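Serine protease inhibitor (Schistosoma haematobium, PDB 3STO) adopts the serpin fold and probably inhibits serine-type endopeptidases, as many members of the serpin family do. Local coordinates at residues D196-Q199 and S200-P204; G234-D238 and E239-I243; A269-L272 and L273-N276. All blocks are in the same frame, centred on the assembly; numbering follows the deposited sequence.

Three local contacts mark separate turns of one serpin domain. Interaction 1, where strand 186-197 ends, is partly buried and chiefly aromatic: W198 and F202 meet edge to face. Interaction 2 closes the hairpin of strands 218-236 and 241-247 at the surface with backbone hydrogen bonds and adds phenylalanine packing on one face. Interaction 3, partly buried, ends helix 269-273 with side-chain amide and carboxylate bonds. Interactions 2 and 3 touch: F241 CZ lies 3.6 Å from L272 CD1, and F241, with I243 beside it, packs the hairpin against the helix. Interaction 1 stands apart, its centre 25 Å from that of interaction 2 and 27 Å from that of interaction 3.

Interaction 1: residues D196-Q199 and S200-P204; sequences DFWQ and SPFEP
A T-shaped aromatic contact four residues apart, between W198 and F202, sits where the chain leaves strand 186-197 for the loop leading to strand 208-215. F202 turns its edge to one face of the indole: its ring centroid lies 5.4 Å from that of the W198 five-membered ring, and the planes stand at 83°. CE1 of F202 hangs over the indole toward its rim, 3.9 Å from W198 NE1, and NE1 in turn lies in the plane of the phenyl ring at its edge. The N-H of NE1 is not spent on this pair, since it donates to the carbonyl of N349, which fixes the rotation of the indole. Strands 186-197 and 339-348 run side by side and parallel here, and the position at the end of the strand corresponds to the breach region of serpins, beside the place where the reactive loop enters the central sheet. The backbone of P201 passes beside the indole: W198 CB is 3.6 Å from P201 N, and W198 CD1 is 3.9 Å from P201 CA. K246 lies against F202 in a cation-pi contact and also donates to S200 O, which accepts a second bond from Q227 NE2.

Interaction 2: residues G234-D238 and E239-I243; sequences GKFED and EGFEI
A beta hairpin with a G1 bulge joins strands 218-236 and 241-247, and F236 and F241 face each other just before and after its turn. F236 N donates to F241 O over 2.6 Å, while F236 O accepts from F241 N at 3.2 Å from above the carbonyl plane and, weakly, from G240 N. G240 and F241 thus both sit opposite F236, and the positive phi of G240 (73°) carries the chain out of the E237-E239 turn. Further down, G234 and I243 form the next hydrogen-bonded pair, with I243 N donating to G234 O at 2.7 Å and G234 N returning a bond to I243 O. This is the end of the first hairpin of serpin sheet B. On the face shared by F236, F241 and I243 the planes of the two phenyl rings are inclined at 47°, and F236 CD1 meets F241 CE1 at 3.8 Å. CG of F241 lies between its backbone N and carbonyl carbon (chi1 58°), which brings CE1 close to F236 CB. I243 CD1 approaches F236 CE1 at 4.1 Å, and Y282 packs edge-to-face with the F236 ring. From the turn, E239 folds back until OE1 is 3.2 Å from F236 CB; its other oxygen, OE2, is hydrogen-bonded to the hydroxyl of Y282. K235 and E242 occupy the other face, where E242 OE1 is hydrogen-bonded to Y233 OH.

Interaction 3: residues A269-L272 and L273-N276; sequences ATEL and LNGN
N276 ND2 donates to E271 OE1 over 2.7 Å, on the syn side of the carboxylate and close to the plane of the amide. The same carboxylate takes a second amide: N274 ND2 lies 3.1 Å from E271 OE2 but approaches from above the carboxylate plane, the amide and carboxylate planes being 80° apart. Two asparagines therefore hold one glutamate at the C-terminal end of helix 269-273, where the helix ends ahead of the next short one, 279-283. An Asx turn builds the exit: N274 OD1 accepts from N276 N at 2.8 Å, nearly straight. N274 thus works at both ends of its amide, ND2 reaching back to the helix and OD1 forward to the turn. Its CG sits between backbone N and carbonyl carbon (chi1 68°), which folds the amide back over the helix end; OD1 comes to 3.0 Å from E271 O, two acceptors that do not bond each other. E271 starts off away from the turn, and the bend at its chi2 curls the carboxylate back to the two amides. Backbone bonds carry the helix into this exit: N274 N donates to T270 O at 2.9 Å, whereas L273 N to A269 O and G275 N to L272 O are weak. G275 is the first residue to leave helical angles; its phi of 85° turns the chain so that N276 can come round to E271. L272 faces inward, against V258 of strand 253-260 and F384 of strand 381-387, while L273 and N274 meet T31. The other atom of the same N276 amide is held as well: OD1 accepts a hydrogen bond from NE2 of H24 on helix 18-30.

Interaction 1: residues D196-Q199 and S200-P204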
ATOM      1  N   ASP A 196       4.617 -13.718  -0.283  1.00 23.10           N
ATOM      2  CA  ASP A 196       5.672 -14.545  -0.832  1.00 26.04           C
ATOM      3  C   ASP A 196       6.650 -15.041   0.247  1.00 25.31           C
ATOM      4  O   ASP A 196       6.792 -14.431   1.285  1.00 18.80           O
ATOM      5  CB  ASP A 196       6.422 -13.794  -1.932  1.00 20.97           C
ATOM      6  CG  ASP A 196       7.163 -14.741  -2.901  1.00 27.88           C
ATOM      7  OD1 ASP A 196       7.005 -15.978  -2.763  1.00 26.78           O
ATOM      8  OD2 ASP A 196       7.908 -14.249  -3.783  1.00 23.14           O
ATOM      9  N   PHE A 197       7.319 -16.154  -0.037  1.00 25.12           N
ATOM     10  CA  PHE A 197       8.429 -16.662   0.762  1.00 15.93           C
ATOM     11  C   PHE A 197       9.657 -15.809   0.522  1.00 24.82           C
ATOM     12  O   PHE A 197       9.772 -15.165  -0.538  1.00 24.97           O
ATOM     13  CB  PHE A 197       8.747 -18.103   0.345  1.00 23.11           C
ATOM     14  CG  PHE A 197       7.708 -19.101   0.755  1.00 32.71           C
ATOM     15  CD1 PHE A 197       7.196 -19.106   2.041  1.00 39.55           C
ATOM     16  CD2 PHE A 197       7.207 -20.007  -0.151  1.00 51.89           C
ATOM     17  CE1 PHE A 197       6.217 -20.008   2.420  1.00 36.96           C
ATOM     18  CE2 PHE A 197       6.236 -20.918   0.225  1.00 49.39           C
ATOM     19  CZ  PHE A 197       5.746 -20.917   1.515  1.00 50.34           C
ATOM     20  N   TRP A 198      10.548 -15.775   1.517  1.00 20.32           N
ATOM     21  CA  TRP A 198      11.895 -15.249   1.335  1.00 21.85           C
ATOM     22  C   TRP A 198      12.595 -16.097   0.310  1.00 17.77           C
ATOM     23  O   TRP A 198      12.402 -17.305   0.254  1.00 18.61           O
ATOM     24  CB  TRP A 198      12.732 -15.299   2.625  1.00 12.24           C
ATOM     25  CG  TRP A 198      12.160 -14.506   3.746  1.00 16.66           C
ATOM     26  CD1 TRP A 198      11.644 -14.991   4.914  1.00 12.62           C
ATOM     27  CD2 TRP A 198      12.010 -13.076   3.794  1.00 20.94           C
ATOM     28  NE1 TRP A 198      11.186 -13.949   5.691  1.00 19.76           N
ATOM     29  CE2 TRP A 198      11.402 -12.764   5.033  1.00 17.74           C
ATOM     30  CE3 TRP A 198      12.328 -12.027   2.905  1.00 20.45           C
ATOM     31  CZ2 TRP A 198      11.112 -11.449   5.417  1.00 17.41           C
ATOM     32  CZ3 TRP A 198      12.035 -10.724   3.285  1.00 18.37           C
ATOM     33  CH2 TRP A 198      11.437 -10.444   4.537  1.00 17.46           C
ATOM     34  N   GLN A 199      13.409 -15.447  -0.503  1.00 18.04           N
ATOM     35  CA  GLN A 199      14.363 -16.161  -1.327  1.00 23.58           C
ATOM     36  C   GLN A 199      15.282 -17.012  -0.402  1.00 25.41           C
ATOM     37  O   GLN A 199      15.576 -18.167  -0.703  1.00 17.51           O
ATOM     38  CB  GLN A 199      15.138 -15.169  -2.210  1.00 16.48           C
ATOM     39  CG  GLN A 199      15.934 -15.807  -3.324  1.00 16.67           C
ATOM     40  CD  GLN A 199      17.174 -16.539  -2.784  1.00 31.85           C
ATOM     41  OE1 GLN A 199      17.847 -16.051  -1.887  1.00 30.90           O
ATOM     42  NE2 GLN A 199      17.455 -17.718  -3.322  1.00 28.51           N
ATOM     43  N   SER A 200      15.692 -16.433   0.731  1.00 19.08           N
ATOM     44  CA  SER A 200      16.437 -17.149   1.781  1.00 19.39           C
ATOM     45  C   SER A 200      15.839 -16.980   3.207  1.00 19.71           C
ATOM     46  O   SER A 200      16.112 -16.009   3.907  1.00 18.69           O
ATOM     47  CB  SER A 200      17.894 -16.715   1.762  1.00 15.30           C
ATOM     48  OG  SER A 200      18.533 -17.312   2.846  1.00 39.03           O
ATOM     49  N   PRO A 201      15.030 -17.944   3.642  1.00 19.92           N
ATOM     50  CA  PRO A 201      14.236 -17.840   4.864  1.00 18.53           C
ATOM     51  C   PRO A 201      15.085 -17.946   6.104  1.00 23.14           C
ATOM     52  O   PRO A 201      16.177 -18.491   6.038  1.00 28.38           O
ATOM     53  CB  PRO A 201      13.304 -19.069   4.781  1.00 19.03           C
ATOM     54  CG  PRO A 201      13.521 -19.639   3.446  1.00 19.79           C
ATOM     55  CD  PRO A 201      14.879 -19.266   3.026  1.00 23.21           C
ATOM     56  N   PHE A 202      14.586 -17.417   7.212  1.00 24.96           N
ATOM     57  CA  PHE A 202      15.270 -17.481   8.492  1.00 18.05           C
ATOM     58  C   PHE A 202      15.016 -18.859   9.037  1.00 19.39           C
ATOM     59  O   PHE A 202      13.979 -19.432   8.763  1.00 22.22           O
ATOM     60  CB  PHE A 202      14.692 -16.453   9.474  1.00 17.86           C
ATOM     61  CG  PHE A 202      14.945 -15.006   9.093  1.00 17.34           C
ATOM     62  CD1 PHE A 202      14.063 -14.326   8.257  1.00 12.22           C
ATOM     63  CD2 PHE A 202      16.059 -14.326   9.591  1.00 15.62           C
ATOM     64  CE1 PHE A 202      14.273 -12.994   7.937  1.00 12.87           C
ATOM     65  CE2 PHE A 202      16.294 -12.993   9.274  1.00 13.78           C
ATOM     66  CZ  PHE A 202      15.377 -12.312   8.427  1.00 14.42           C
ATOM     67  N   GLU A 203      15.975 -19.397   9.786  1.00 29.84           N
ATOM     68  CA  GLU A 203      15.791 -20.644  10.520  1.00 22.78           C
ATOM     69  C   GLU A 203      15.218 -20.262  11.877  1.00 21.91           C
ATOM     70  O   GLU A 203      15.829 -19.483  12.594  1.00 26.40           O
ATOM     71  CB  GLU A 203      17.156 -21.332  10.694  1.00 38.98           C
ATOM     72  CG  GLU A 203      17.162 -22.881  10.629  1.00 40.32           C
ATOM     73  CD  GLU A 203      16.024 -23.517  11.402  1.00 44.18           C
ATOM     74  OE1 GLU A 203      15.995 -23.375  12.630  1.00 41.97           O
ATOM     75  OE2 GLU A 203      15.138 -24.153  10.785  1.00 59.02           O
ATOM     76  N   PRO A 204      14.029 -20.775  12.216  1.00 25.59           N
ATOM     77  CA  PRO A 204      13.300 -20.506  13.467  1.00 22.64           C
ATOM     78  C   PRO A 204      14.100 -20.820  14.738  1.00 30.00           C
ATOM     79  O   PRO A 204      13.957 -20.124  15.754  1.00 27.44           O
ATOM     80  CB  PRO A 204      12.115 -21.473  13.395  1.00 26.41           C
ATOM     81  CG  PRO A 204      11.946 -21.752  11.966  1.00 23.29           C
ATOM     82  CD  PRO A 204      13.313 -21.733  11.363  1.00 22.90           C
TER

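Interaction 2: residues G234-D238 and E239-I243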
ATOM      1  N   GLY A 234      23.916  -0.794   2.144  1.00 18.23           N
ATOM      2  CA  GLY A 234      24.580   0.476   1.956  1.00 10.57           C
ATOM      3  C   GLY A 234      24.439   1.306   3.212  1.00 20.01           C
ATOM      4  O   GLY A 234      23.398   1.236   3.886  1.00 16.25           O
ATOM      5  N   LYS A 235      25.469   2.109   3.505  1.00 19.17           N
ATOM      6  CA  LYS A 235      25.454   3.052   4.618  1.00 15.70           C
ATOM      7  C   LYS A 235      25.447   4.486   4.129  1.00 26.20           C
ATOM      8  O   LYS A 235      26.287   4.873   3.329  1.00 23.93           O
ATOM      9  CB  LYS A 235      26.673   2.836   5.494  1.00 22.85           C
ATOM     10  CG  LYS A 235      26.760   3.762   6.680  1.00 21.37           C
ATOM     11  CD  LYS A 235      27.409   3.021   7.885  1.00 23.37           C
ATOM     12  CE  LYS A 235      28.762   3.616   8.269  1.00 41.57           C
ATOM     13  NZ  LYS A 235      29.588   2.707   9.142  1.00 60.28           N
ATOM     14  N   PHE A 236      24.496   5.280   4.614  1.00 22.97           N
ATOM     15  CA  PHE A 236      24.343   6.634   4.126  1.00 21.80           C
ATOM     16  C   PHE A 236      24.519   7.594   5.289  1.00 26.97           C
ATOM     17  O   PHE A 236      23.561   8.059   5.895  1.00 31.95           O
ATOM     18  CB  PHE A 236      23.002   6.779   3.406  1.00 24.63           C
ATOM     19  CG  PHE A 236      22.840   5.803   2.254  1.00 28.73           C
ATOM     20  CD1 PHE A 236      22.379   4.509   2.477  1.00 17.07           C
ATOM     21  CD2 PHE A 236      23.190   6.170   0.960  1.00 25.63           C
ATOM     22  CE1 PHE A 236      22.257   3.613   1.448  1.00 15.85           C
ATOM     23  CE2 PHE A 236      23.044   5.283  -0.093  1.00 20.05           C
ATOM     24  CZ  PHE A 236      22.579   3.993   0.157  1.00 25.89           C
ATOM     25  N   GLU A 237      25.782   7.877   5.577  1.00 30.60           N
ATOM     26  CA  GLU A 237      26.195   8.599   6.771  1.00 42.52           C
ATOM     27  C   GLU A 237      25.578   9.980   6.853  1.00 41.31           C
ATOM     28  O   GLU A 237      25.151  10.422   7.919  1.00 39.18           O
ATOM     29  CB  GLU A 237      27.709   8.726   6.786  1.00 28.44           C
ATOM     30  CG  GLU A 237      28.435   7.538   7.375  1.00 35.51           C
ATOM     31  CD  GLU A 237      28.567   7.653   8.889  1.00 79.23           C
ATOM     32  OE1 GLU A 237      27.996   8.612   9.465  1.00 78.57           O
ATOM     33  OE2 GLU A 237      29.247   6.797   9.504  1.00 92.21           O
ATOM     34  N   ASP A 238      25.548  10.657   5.716  1.00 37.41           N
ATOM     35  CA  ASP A 238      25.011  12.005   5.625  1.00 35.54           C
ATOM     36  C   ASP A 238      23.499  12.069   5.851  1.00 34.72           C
ATOM     37  O   ASP A 238      23.013  13.006   6.449  1.00 47.33           O
ATOM     38  CB  ASP A 238      25.381  12.614   4.275  1.00 39.35           C
ATOM     39  CG  ASP A 238      26.815  13.129   4.238  1.00 63.02           C
ATOM     40  OD1 ASP A 238      27.103  13.983   3.370  1.00 82.56           O
ATOM     41  OD2 ASP A 238      27.652  12.695   5.076  1.00 71.39           O
ATOM     42  N   GLU A 239      22.751  11.073   5.406  1.00 28.61           N
ATOM     43  CA  GLU A 239      21.327  11.041   5.707  1.00 24.75           C
ATOM     44  C   GLU A 239      21.052  10.356   7.042  1.00 20.61           C
ATOM     45  O   GLU A 239      19.924  10.287   7.494  1.00 23.89           O
ATOM     46  CB  GLU A 239      20.560  10.335   4.586  1.00 25.04           C
ATOM     47  CG  GLU A 239      20.728  10.992   3.228  1.00 29.07           C
ATOM     48  CD  GLU A 239      21.863  10.425   2.400  1.00 34.17           C
ATOM     49  OE1 GLU A 239      22.879   9.949   2.964  1.00 52.40           O
ATOM     50  OE2 GLU A 239      21.741  10.467   1.168  1.00 43.52           O
ATOM     51  N   GLY A 240      22.086   9.822   7.661  1.00 22.50           N
ATOM     52  CA  GLY A 240      21.933   9.171   8.946  1.00 19.72           C
ATOM     53  C   GLY A 240      21.256   7.815   8.987  1.00 22.95           C
ATOM     54  O   GLY A 240      20.686   7.450  10.027  1.00 21.26           O
ATOM     55  N   PHE A 241      21.339   7.043   7.894  1.00 18.82           N
ATOM     56  CA  PHE A 241      20.804   5.662   7.912  1.00 12.79           C
ATOM     57  C   PHE A 241      21.601   4.630   7.084  1.00 14.18           C
ATOM     58  O   PHE A 241      22.534   4.959   6.351  1.00 15.70           O
ATOM     59  CB  PHE A 241      19.326   5.677   7.505  1.00 15.56           C
ATOM     60  CG  PHE A 241      19.073   6.287   6.138  1.00 16.11           C
ATOM     61  CD1 PHE A 241      19.475   5.626   4.965  1.00 18.77           C
ATOM     62  CD2 PHE A 241      18.417   7.486   6.012  1.00 16.87           C
ATOM     63  CE1 PHE A 241      19.237   6.163   3.708  1.00 22.30           C
ATOM     64  CE2 PHE A 241      18.175   8.039   4.758  1.00 20.97           C
ATOM     65  CZ  PHE A 241      18.599   7.383   3.599  1.00 21.81           C
ATOM     66  N   GLU A 242      21.221   3.375   7.215  1.00 14.26           N
ATOM     67  CA  GLU A 242      21.801   2.311   6.414  1.00 20.08           C
ATOM     68  C   GLU A 242      20.651   1.456   5.924  1.00 16.69           C
ATOM     69  O   GLU A 242      19.590   1.451   6.536  1.00 12.82           O
ATOM     70  CB  GLU A 242      22.854   1.476   7.208  1.00 18.45           C
ATOM     71  CG  GLU A 242      22.384   0.901   8.571  1.00 22.57           C
ATOM     72  CD  GLU A 242      23.533   0.270   9.444  1.00 37.64           C
ATOM     73  OE1 GLU A 242      24.672   0.061   8.951  1.00 31.11           O
ATOM     74  OE2 GLU A 242      23.299  -0.039  10.641  1.00 39.52           O
ATOM     75  N   ILE A 243      20.873   0.714   4.840  1.00 14.10           N
ATOM     76  CA  ILE A 243      19.807  -0.007   4.192  1.00 11.06           C
ATOM     77  C   ILE A 243      20.254  -1.401   3.777  1.00 14.25           C
ATOM     78  O   ILE A 243      21.378  -1.564   3.312  1.00 17.06           O
ATOM     79  CB  ILE A 243      19.345   0.797   2.913  1.00 20.82           C
ATOM     80  CG1 ILE A 243      18.791   2.167   3.303  1.00 19.48           C
ATOM     81  CG2 ILE A 243      18.327   0.008   2.064  1.00 15.56           C
ATOM     82  CD1 ILE A 243      18.292   2.978   2.136  1.00 18.52           C
TER

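Interaction 3: residues A269-L272 and L273-N276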
ATOM      1  N   ALA A 269      15.402   8.975   7.317  1.00 18.25           N
ATOM      2  CA  ALA A 269      14.606   7.822   6.946  1.00 18.09           C
ATOM      3  C   ALA A 269      13.170   8.249   6.652  1.00 28.24           C
ATOM      4  O   ALA A 269      12.456   7.572   5.920  1.00 24.59           O
ATOM      5  CB  ALA A 269      14.648   6.771   8.022  1.00 10.47           C
ATOM      6  N   THR A 270      12.761   9.373   7.231  1.00 20.21           N
ATOM      7  CA  THR A 270      11.410   9.900   7.025  1.00 27.51           C
ATOM      8  C   THR A 270      11.235  10.470   5.627  1.00 16.82           C
ATOM      9  O   THR A 270      10.179  10.379   5.064  1.00 19.34           O
ATOM     10  CB  THR A 270      11.096  11.027   8.010  1.00 32.65           C
ATOM     11  OG1 THR A 270      12.232  11.907   8.101  1.00 37.58           O
ATOM     12  CG2 THR A 270      10.793  10.459   9.357  1.00 29.57           C
ATOM     13  N   GLU A 271      12.284  11.071   5.090  1.00 13.77           N
ATOM     14  CA  GLU A 271      12.289  11.515   3.719  1.00 17.47           C
ATOM     15  C   GLU A 271      12.125  10.391   2.628  1.00 21.97           C
ATOM     16  O   GLU A 271      11.635  10.643   1.539  1.00 27.22           O
ATOM     17  CB  GLU A 271      13.509  12.399   3.488  1.00 19.89           C
ATOM     18  CG  GLU A 271      13.579  13.594   4.472  1.00 21.66           C
ATOM     19  CD  GLU A 271      12.257  14.394   4.588  1.00 39.89           C
ATOM     20  OE1 GLU A 271      11.901  15.121   3.629  1.00 46.20           O
ATOM     21  OE2 GLU A 271      11.569  14.298   5.639  1.00 43.71           O
ATOM     22  N   LEU A 272      12.506   9.160   2.929  1.00 17.04           N
ATOM     23  CA  LEU A 272      12.210   8.053   2.036  1.00 22.00           C
ATOM     24  C   LEU A 272      10.773   7.574   2.188  1.00 24.20           C
ATOM     25  O   LEU A 272      10.169   7.162   1.203  1.00 23.48           O
ATOM     26  CB  LEU A 272      13.167   6.875   2.261  1.00 19.94           C
ATOM     27  CG  LEU A 272      14.592   7.087   1.764  1.00 24.40           C
ATOM     28  CD1 LEU A 272      15.482   6.094   2.439  1.00 27.34           C
ATOM     29  CD2 LEU A 272      14.661   6.940   0.277  1.00 24.61           C
ATOM     30  N   LEU A 273      10.249   7.602   3.419  1.00 18.73           N
ATOM     31  CA  LEU A 273       8.862   7.239   3.660  1.00 18.60           C
ATOM     32  C   LEU A 273       7.904   8.267   3.006  1.00 26.15           C
ATOM     33  O   LEU A 273       6.919   7.890   2.368  1.00 24.00           O
ATOM     34  CB  LEU A 273       8.578   7.072   5.159  1.00 21.73           C
ATOM     35  CG  LEU A 273       7.151   6.589   5.474  1.00 30.05           C
ATOM     36  CD1 LEU A 273       6.967   5.126   5.086  1.00 19.26           C
ATOM     37  CD2 LEU A 273       6.768   6.806   6.946  1.00 22.42           C
ATOM     38  N   ASN A 274       8.200   9.561   3.129  1.00 18.20           N
ATOM     39  CA  ASN A 274       7.311  10.562   2.565  1.00 21.94           C
ATOM     40  C   ASN A 274       7.567  10.827   1.067  1.00 30.65           C
ATOM     41  O   ASN A 274       6.822  11.563   0.434  1.00 27.84           O
ATOM     42  CB  ASN A 274       7.319  11.864   3.389  1.00 15.86           C
ATOM     43  CG  ASN A 274       8.631  12.617   3.306  1.00 22.00           C
ATOM     44  OD1 ASN A 274       9.379  12.505   2.341  1.00 22.23           O
ATOM     45  ND2 ASN A 274       8.919  13.396   4.336  1.00 23.92           N
ATOM     46  N   GLY A 275       8.615  10.213   0.513  1.00 28.74           N
ATOM     47  CA  GLY A 275       8.918  10.337  -0.901  1.00 22.40           C
ATOM     48  C   GLY A 275       9.745  11.552  -1.333  1.00 27.57           C
ATOM     49  O   GLY A 275      10.047  11.697  -2.508  1.00 21.22           O
ATOM     50  N   ASN A 276      10.123  12.421  -0.401  1.00 24.25           N
ATOM     51  CA  ASN A 276      10.998  13.541  -0.744  1.00 22.14           C
ATOM     52  C   ASN A 276      12.345  13.060  -1.232  1.00 27.08           C
ATOM     53  O   ASN A 276      13.014  13.734  -2.012  1.00 34.56           O
ATOM     54  CB  ASN A 276      11.182  14.499   0.444  1.00 26.91           C
ATOM     55  CG  ASN A 276       9.906  15.253   0.788  1.00 34.31           C
ATOM     56  OD1 ASN A 276       8.934  15.238   0.023  1.00 34.34           O
ATOM     57  ND2 ASN A 276       9.892  15.894   1.944  1.00 26.62           N
TER